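Local coordinates for insecticidal protein (Brevibacillus laterosporus, PDB 7ML9), which is an insecticidal toxin active against the western corn rootworm and probably kills by inserting a beta-barrel pore into membranes, at residues Leu246-Cys249 / Gly253-Asp256. Numbering follows the deposited sequence.
Sequences LTKC and GWGD. With EDO (1,2-ethanediol), chain E; EDO (1,2-ethanediol), chain H.
Cys249 and Trp254 close helix 242-252 through a Schellman motif. The evidence is the bond from Trp254 N to Cys249 O, 2.9 Å long with 149° at the hydrogen, together with the positive phi of Gly253, which takes the C-prime place. A water also donates to Cys249 O and, at 2.6 Å, to Gly255 O, tying the helix end to the outgoing chain.

Trp254 can be followed outward. Its CB lies 4.0 Å from Cys249 O, and with CG anti to the carbonyl carbon (chi1 -62°) the indole swings across to the side of the helix that carries Cys249 and Lys248. CE3 then meets Cys249 SG at 4.0 Å; the sulfur sits 78° off the normal of the six-membered ring, hence a sulfur-aromatic contact at the edge. Further out, CZ3 and CH2 are met at a slant by CE of the extended Lys248 chain, 3.8 Å from CZ3, while its NZ hydrogen-bonds Thr43 OG1 and an ethanediol and forms a salt bridge with Asp39. The indole also touches Asp39, Thr43 and Glu46, and Cys249 touches Leu35, so the turn packs on helix 28-48. On the pyrrole side, NE1 makes two weak bonds to a second ethanediol, probably from the crystallisation liquor, whose O2 lies in the ring plane, 3.3 Å from Trp254 CZ2.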
ATOM      1  N   LEU A 246     -17.270   2.217 -21.136  1.00 13.43           N
ATOM      2  CA  LEU A 246     -17.467   2.233 -19.686  1.00 13.92           C
ATOM      3  C   LEU A 246     -18.293   3.440 -19.257  1.00 11.45           C
ATOM      4  O   LEU A 246     -19.165   3.323 -18.397  1.00 14.23           O
ATOM      5  CB  LEU A 246     -16.117   2.232 -18.957  1.00 15.73           C
ATOM      6  CG  LEU A 246     -16.212   2.347 -17.427  1.00 16.21           C
ATOM      7  CD1 LEU A 246     -16.803   1.081 -16.806  1.00 15.11           C
ATOM      8  CD2 LEU A 246     -14.841   2.674 -16.807  1.00 13.96           C
ATOM      9  N   THR A 247     -18.024   4.607 -19.836  1.00 13.29           N
ATOM     10  CA  THR A 247     -18.783   5.794 -19.471  1.00 17.38           C
ATOM     11  C   THR A 247     -20.272   5.568 -19.691  1.00 17.86           C
ATOM     12  O   THR A 247     -21.094   5.896 -18.828  1.00 15.42           O
ATOM     13  CB  THR A 247     -18.284   6.996 -20.270  1.00 14.94           C
ATOM     14  OG1 THR A 247     -16.886   7.183 -20.018  1.00 20.93           O
ATOM     15  CG2 THR A 247     -19.046   8.284 -19.901  1.00 19.37           C
ATOM     16  N   LYS A 248     -20.628   4.941 -20.816  1.00 15.46           N
ATOM     17  CA  LYS A 248     -22.031   4.687 -21.119  1.00 14.13           C
ATOM     18  C   LYS A 248     -22.631   3.701 -20.133  1.00 16.07           C
ATOM     19  O   LYS A 248     -23.720   3.930 -19.587  1.00 15.82           O
ATOM     20  CB  LYS A 248     -22.155   4.161 -22.559  1.00 15.35           C
ATOM     21  CG  LYS A 248     -23.575   3.777 -22.953  1.00 19.20           C
ATOM     22  CD  LYS A 248     -23.625   3.339 -24.418  1.00 19.08           C
ATOM     23  CE  LYS A 248     -25.069   3.027 -24.825  1.00 25.05           C
ATOM     24  NZ  LYS A 248     -25.073   2.270 -26.107  1.00 24.81           N
ATOM     25  N   CYS A 249     -21.919   2.595 -19.885  1.00 12.23           N
ATOM     26  CA  CYS A 249     -22.441   1.528 -19.047  1.00 15.47           C
ATOM     27  C   CYS A 249     -22.649   2.000 -17.610  1.00 17.90           C
ATOM     28  O   CYS A 249     -23.641   1.624 -16.966  1.00 14.94           O
ATOM     29  CB  CYS A 249     -21.480   0.341 -19.107  1.00 18.26           C
ATOM     30  SG  CYS A 249     -21.778  -0.665 -20.623  1.00 21.61           S
ATOM     31  N   GLY A 253     -26.232   2.182 -15.713  1.00 17.40           N
ATOM     32  CA  GLY A 253     -26.448   1.129 -14.757  1.00 15.02           C
ATOM     33  C   GLY A 253     -26.339  -0.265 -15.324  1.00 18.01           C
ATOM     34  O   GLY A 253     -26.917  -1.193 -14.761  1.00 21.53           O
ATOM     35  N   TRP A 254     -25.618  -0.450 -16.427  1.00 15.42           N
ATOM     36  CA  TRP A 254     -25.446  -1.778 -17.015  1.00 18.30           C
ATOM     37  C   TRP A 254     -24.194  -2.438 -16.447  1.00 21.71           C
ATOM     38  O   TRP A 254     -23.080  -2.137 -16.880  1.00 21.85           O
ATOM     39  CB  TRP A 254     -25.340  -1.683 -18.531  1.00 18.92           C
ATOM     40  CG  TRP A 254     -26.558  -1.109 -19.228  1.00 18.80           C
ATOM     41  CD1 TRP A 254     -27.817  -0.945 -18.712  1.00 20.92           C
ATOM     42  CD2 TRP A 254     -26.604  -0.625 -20.576  1.00 16.66           C
ATOM     43  NE1 TRP A 254     -28.646  -0.387 -19.673  1.00 20.80           N
ATOM     44  CE2 TRP A 254     -27.924  -0.186 -20.822  1.00 18.28           C
ATOM     45  CE3 TRP A 254     -25.655  -0.528 -21.603  1.00 16.15           C
ATOM     46  CZ2 TRP A 254     -28.317   0.347 -22.053  1.00 18.75           C
ATOM     47  CZ3 TRP A 254     -26.043   0.003 -22.827  1.00 18.63           C
ATOM     48  CH2 TRP A 254     -27.367   0.437 -23.040  1.00 19.14           C
ATOM     49  N   GLY A 255     -24.379  -3.388 -15.537  1.00 17.25           N
ATOM     50  CA  GLY A 255     -23.275  -4.123 -14.952  1.00 27.57           C
ATOM     51  C   GLY A 255     -22.634  -3.392 -13.781  1.00 26.51           C
ATOM     52  O   GLY A 255     -22.834  -2.196 -13.556  1.00 22.98           O
ATOM     53  N   ASP A 256     -21.832  -4.149 -13.019  1.00 20.73           N
ATOM     54  CA  ASP A 256     -21.147  -3.651 -11.824  1.00 23.67           C
ATOM     55  C   ASP A 256     -19.687  -3.389 -12.182  1.00 18.03           C
ATOM     56  O   ASP A 256     -18.895  -4.324 -12.318  1.00 23.06           O
ATOM     57  CB  ASP A 256     -21.259  -4.664 -10.689  1.00 28.85           C
ATOM     58  CG  ASP A 256     -20.620  -4.174  -9.385  1.00 36.77           C
ATOM     59  OD1 ASP A 256     -20.166  -3.014  -9.321  1.00 34.13           O
ATOM     60  OD2 ASP A 256     -20.559  -4.965  -8.421  1.00 41.58           O
TER
HETATM   61  C1  EDO E 404     -31.733   1.281 -18.586  1.00 40.26           C
HETATM   62  O1  EDO E 404     -30.506   1.508 -17.892  1.00 29.64           O
HETATM   63  C2  EDO E 404     -31.746   2.192 -19.803  1.00 33.97           C
HETATM   64  O2  EDO E 404     -31.216   1.449 -20.903  1.00 27.64           O
HETATM   65  C1  EDO H 407     -21.380   2.831 -27.926  1.00 32.42           C
HETATM   66  O1  EDO H 407     -22.254   1.872 -27.315  1.00 37.54           O
HETATM   67  C2  EDO H 407     -20.695   3.670 -26.855  1.00 36.93           C
HETATM   68  O2  EDO H 407     -20.308   4.912 -27.446  1.00 51.53           O
HETATM   69  O   HOH W   1     -22.605   0.293 -14.273  1.00 25.95           O